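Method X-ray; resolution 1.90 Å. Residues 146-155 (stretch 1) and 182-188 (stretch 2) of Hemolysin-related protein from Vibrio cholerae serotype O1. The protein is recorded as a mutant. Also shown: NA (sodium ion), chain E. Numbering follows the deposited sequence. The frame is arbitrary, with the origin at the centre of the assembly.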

# COMPACT_ATOMS: atom_id res chain seq x y z
N VAL A 146 -25.53 -4.03 -0.82
CA VAL A 146 -24.92 -2.83 -1.38
C VAL A 146 -23.75 -2.41 -0.50
O VAL A 146 -23.92 -2.22 0.71
CB VAL A 146 -25.95 -1.69 -1.50
CG1 VAL A 146 -25.29 -0.39 -1.92
CG2 VAL A 146 -27.05 -2.08 -2.49
N GLY A 147 -22.59 -2.25 -1.11
CA GLY A 147 -21.44 -1.71 -0.41
C GLY A 147 -20.27 -1.57 -1.34
O GLY A 147 -20.43 -1.52 -2.56
N ASP A 148 -19.08 -1.49 -0.76
CA ASP A 148 -17.88 -1.42 -1.57
C ASP A 148 -17.67 -2.72 -2.33
O ASP A 148 -18.11 -3.80 -1.91
CB ASP A 148 -16.66 -1.11 -0.70
CG ASP A 148 -15.41 -0.80 -1.52
OD1 ASP A 148 -15.54 -0.41 -2.70
OD2 ASP A 148 -14.29 -0.94 -0.97
N ILE A 149 -17.01 -2.61 -3.47
CA ILE A 149 -16.61 -3.76 -4.27
C ILE A 149 -15.11 -3.66 -4.51
O ILE A 149 -14.61 -2.60 -4.92
CB ILE A 149 -17.37 -3.82 -5.61
CG1 ILE A 149 -18.87 -4.02 -5.34
CG2 ILE A 149 -16.82 -4.93 -6.48
CD1 ILE A 149 -19.73 -3.95 -6.57
N ALA A 150 -14.39 -4.74 -4.23
CA ALA A 150 -12.97 -4.84 -4.53
C ALA A 150 -12.75 -6.04 -5.45
O ALA A 150 -13.51 -7.01 -5.43
CB ALA A 150 -12.14 -4.99 -3.26
N LEU A 151 -11.71 -5.94 -6.28
CA LEU A 151 -11.42 -6.94 -7.31
C LEU A 151 -10.02 -7.49 -7.10
O LEU A 151 -9.05 -6.72 -7.07
CB LEU A 151 -11.53 -6.32 -8.70
CG LEU A 151 -12.84 -5.57 -8.97
CD1 LEU A 151 -12.75 -4.83 -10.29
CD2 LEU A 151 -14.01 -6.52 -8.96
N ALA A 152 -9.91 -8.81 -6.98
CA ALA A 152 -8.61 -9.44 -6.78
C ALA A 152 -8.69 -10.91 -7.14
O ALA A 152 -9.76 -11.53 -7.07
CB ALA A 152 -8.12 -9.29 -5.33
N ASP A 153 -7.55 -11.47 -7.54
CA ASP A 153 -7.40 -12.92 -7.67
C ASP A 153 -6.92 -13.42 -6.31
O ASP A 153 -5.74 -13.33 -5.98
CB ASP A 153 -6.42 -13.28 -8.77
CG ASP A 153 -6.24 -14.80 -8.94
OD1 ASP A 153 -6.80 -15.58 -8.13
OD2 ASP A 153 -5.54 -15.21 -9.89
N ILE A 154 -7.85 -13.95 -5.51
CA ILE A 154 -7.55 -14.23 -4.11
C ILE A 154 -7.02 -15.64 -3.88
O ILE A 154 -6.50 -15.92 -2.79
CB ILE A 154 -8.78 -13.99 -3.22
CG1 ILE A 154 -9.93 -14.94 -3.60
CG2 ILE A 154 -9.20 -12.53 -3.30
CD1 ILE A 154 -11.18 -14.76 -2.76
N ASN A 155 -7.14 -16.53 -4.87
CA ASN A 155 -6.63 -17.89 -4.75
C ASN A 155 -5.57 -18.22 -5.79
O ASN A 155 -5.05 -19.35 -5.78
CB ASN A 155 -7.77 -18.91 -4.85
CG ASN A 155 -8.56 -18.81 -6.15
OD1 ASN A 155 -8.20 -18.06 -7.06
ND2 ASN A 155 -9.64 -19.57 -6.23
N ALA A 182 -21.49 -6.07 4.77
CA ALA A 182 -20.25 -5.40 5.13
C ALA A 182 -20.04 -4.22 4.19
O ALA A 182 -19.97 -4.43 2.97
CB ALA A 182 -19.07 -6.37 5.06
N PRO A 183 -19.96 -2.99 4.68
CA PRO A 183 -19.71 -1.87 3.75
C PRO A 183 -18.37 -1.98 3.04
O PRO A 183 -18.23 -1.44 1.94
CB PRO A 183 -19.77 -0.63 4.65
CG PRO A 183 -19.57 -1.12 6.04
CD PRO A 183 -20.12 -2.53 6.07
N SER A 184 -17.41 -2.69 3.63
CA SER A 184 -16.05 -2.77 3.13
C SER A 184 -15.52 -4.20 3.19
O SER A 184 -15.63 -4.86 4.23
CB SER A 184 -15.11 -1.88 3.94
OG SER A 184 -13.77 -2.15 3.60
N SER A 185 -14.88 -4.63 2.11
CA SER A 185 -14.14 -5.88 2.06
C SER A 185 -12.80 -5.64 1.39
O SER A 185 -12.73 -4.88 0.42
CB SER A 185 -14.91 -6.98 1.28
OG SER A 185 -16.25 -7.09 1.70
N ILE A 186 -11.74 -6.29 1.89
CA ILE A 186 -10.45 -6.31 1.22
C ILE A 186 -9.87 -7.71 1.31
O ILE A 186 -10.29 -8.53 2.13
CB ILE A 186 -9.45 -5.28 1.79
CG1 ILE A 186 -9.09 -5.60 3.25
CG2 ILE A 186 -10.01 -3.87 1.69
CD1 ILE A 186 -7.80 -4.91 3.71
N ALA A 187 -8.87 -7.98 0.48
CA ALA A 187 -8.18 -9.26 0.48
C ALA A 187 -6.68 -9.05 0.65
O ALA A 187 -6.10 -8.14 0.05
CB ALA A 187 -8.45 -10.04 -0.81
N PHE A 188 -6.05 -9.92 1.45
CA PHE A 188 -4.61 -9.91 1.60
C PHE A 188 -4.19 -11.24 2.20
O PHE A 188 -4.98 -11.90 2.88
CB PHE A 188 -4.13 -8.74 2.46
CG PHE A 188 -4.49 -8.85 3.92
CD1 PHE A 188 -5.79 -8.62 4.34
CD2 PHE A 188 -3.53 -9.17 4.86
CE1 PHE A 188 -6.12 -8.72 5.68
CE2 PHE A 188 -3.85 -9.27 6.20
CZ PHE A 188 -5.15 -9.04 6.62
NA NA E . -9.01 -16.43 -8.52
O HOH W 1 -12.89 -1.88 1.09
O HOH W 2 -17.90 -4.88 0.90

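Two segments run in nearly the same direction, 9° apart end to end, yet a single direct hydrogen bond joins them; water and a few side-chain contacts add to it. The approach is tightest at the start. Ala182 O lies 3.0 Å from water 2, within hydrogen-bonding reach. Pro183 has no backbone N-H to give, and its ring departs from a CB that points away, but its carbonyl faces the partner: Asp148 N donates to Pro183 O at 2.8 Å with a nearly straight angle of 159°. Gly147 lies beside this bond, its CA 4.5 Å from that of Pro183. A CB built there in ideal geometry would sit 3.1 Å from Ala182 O and 3.3 Å from Pro183 O, both tight, so the bare backbone suits the close approach.

At Ser184 the CB points away, yet a t rotamer leaves its hydroxyl able to reach water 1, with Ser184 OG donating to the water at 2.7 Å. That water spends its own protons on Asp148 OD2 at 2.7 Å and Ser185 O at 3.1 Å, so one molecule links the carboxylate to two successive residues. Asp148 OD2 and Ser185 O, 4.5 Å apart, are thus bridged as two acceptors that could not bond each other directly.

Ser185 turns its CB sideways, and Ser185 OG lies 2.9 Å from water 2, which also sits 3.0 Å from Asp148 O; the water has more acceptors in reach than protons, so its donations are shared among them. The Ser185 carbonyl is approached by a methyl, Ala150 CB standing 3.7 Å from Ser185 O. Ile186 directs its CB away, while Ala187 points toward the partner and packs its CB 3.6 Å from Ile154 CG2, an apolar close to the contact. Phe188 turns away again. The lesson is economical: one backbone bond, two ordered waters, and a methyl-to-methyl contact farther along.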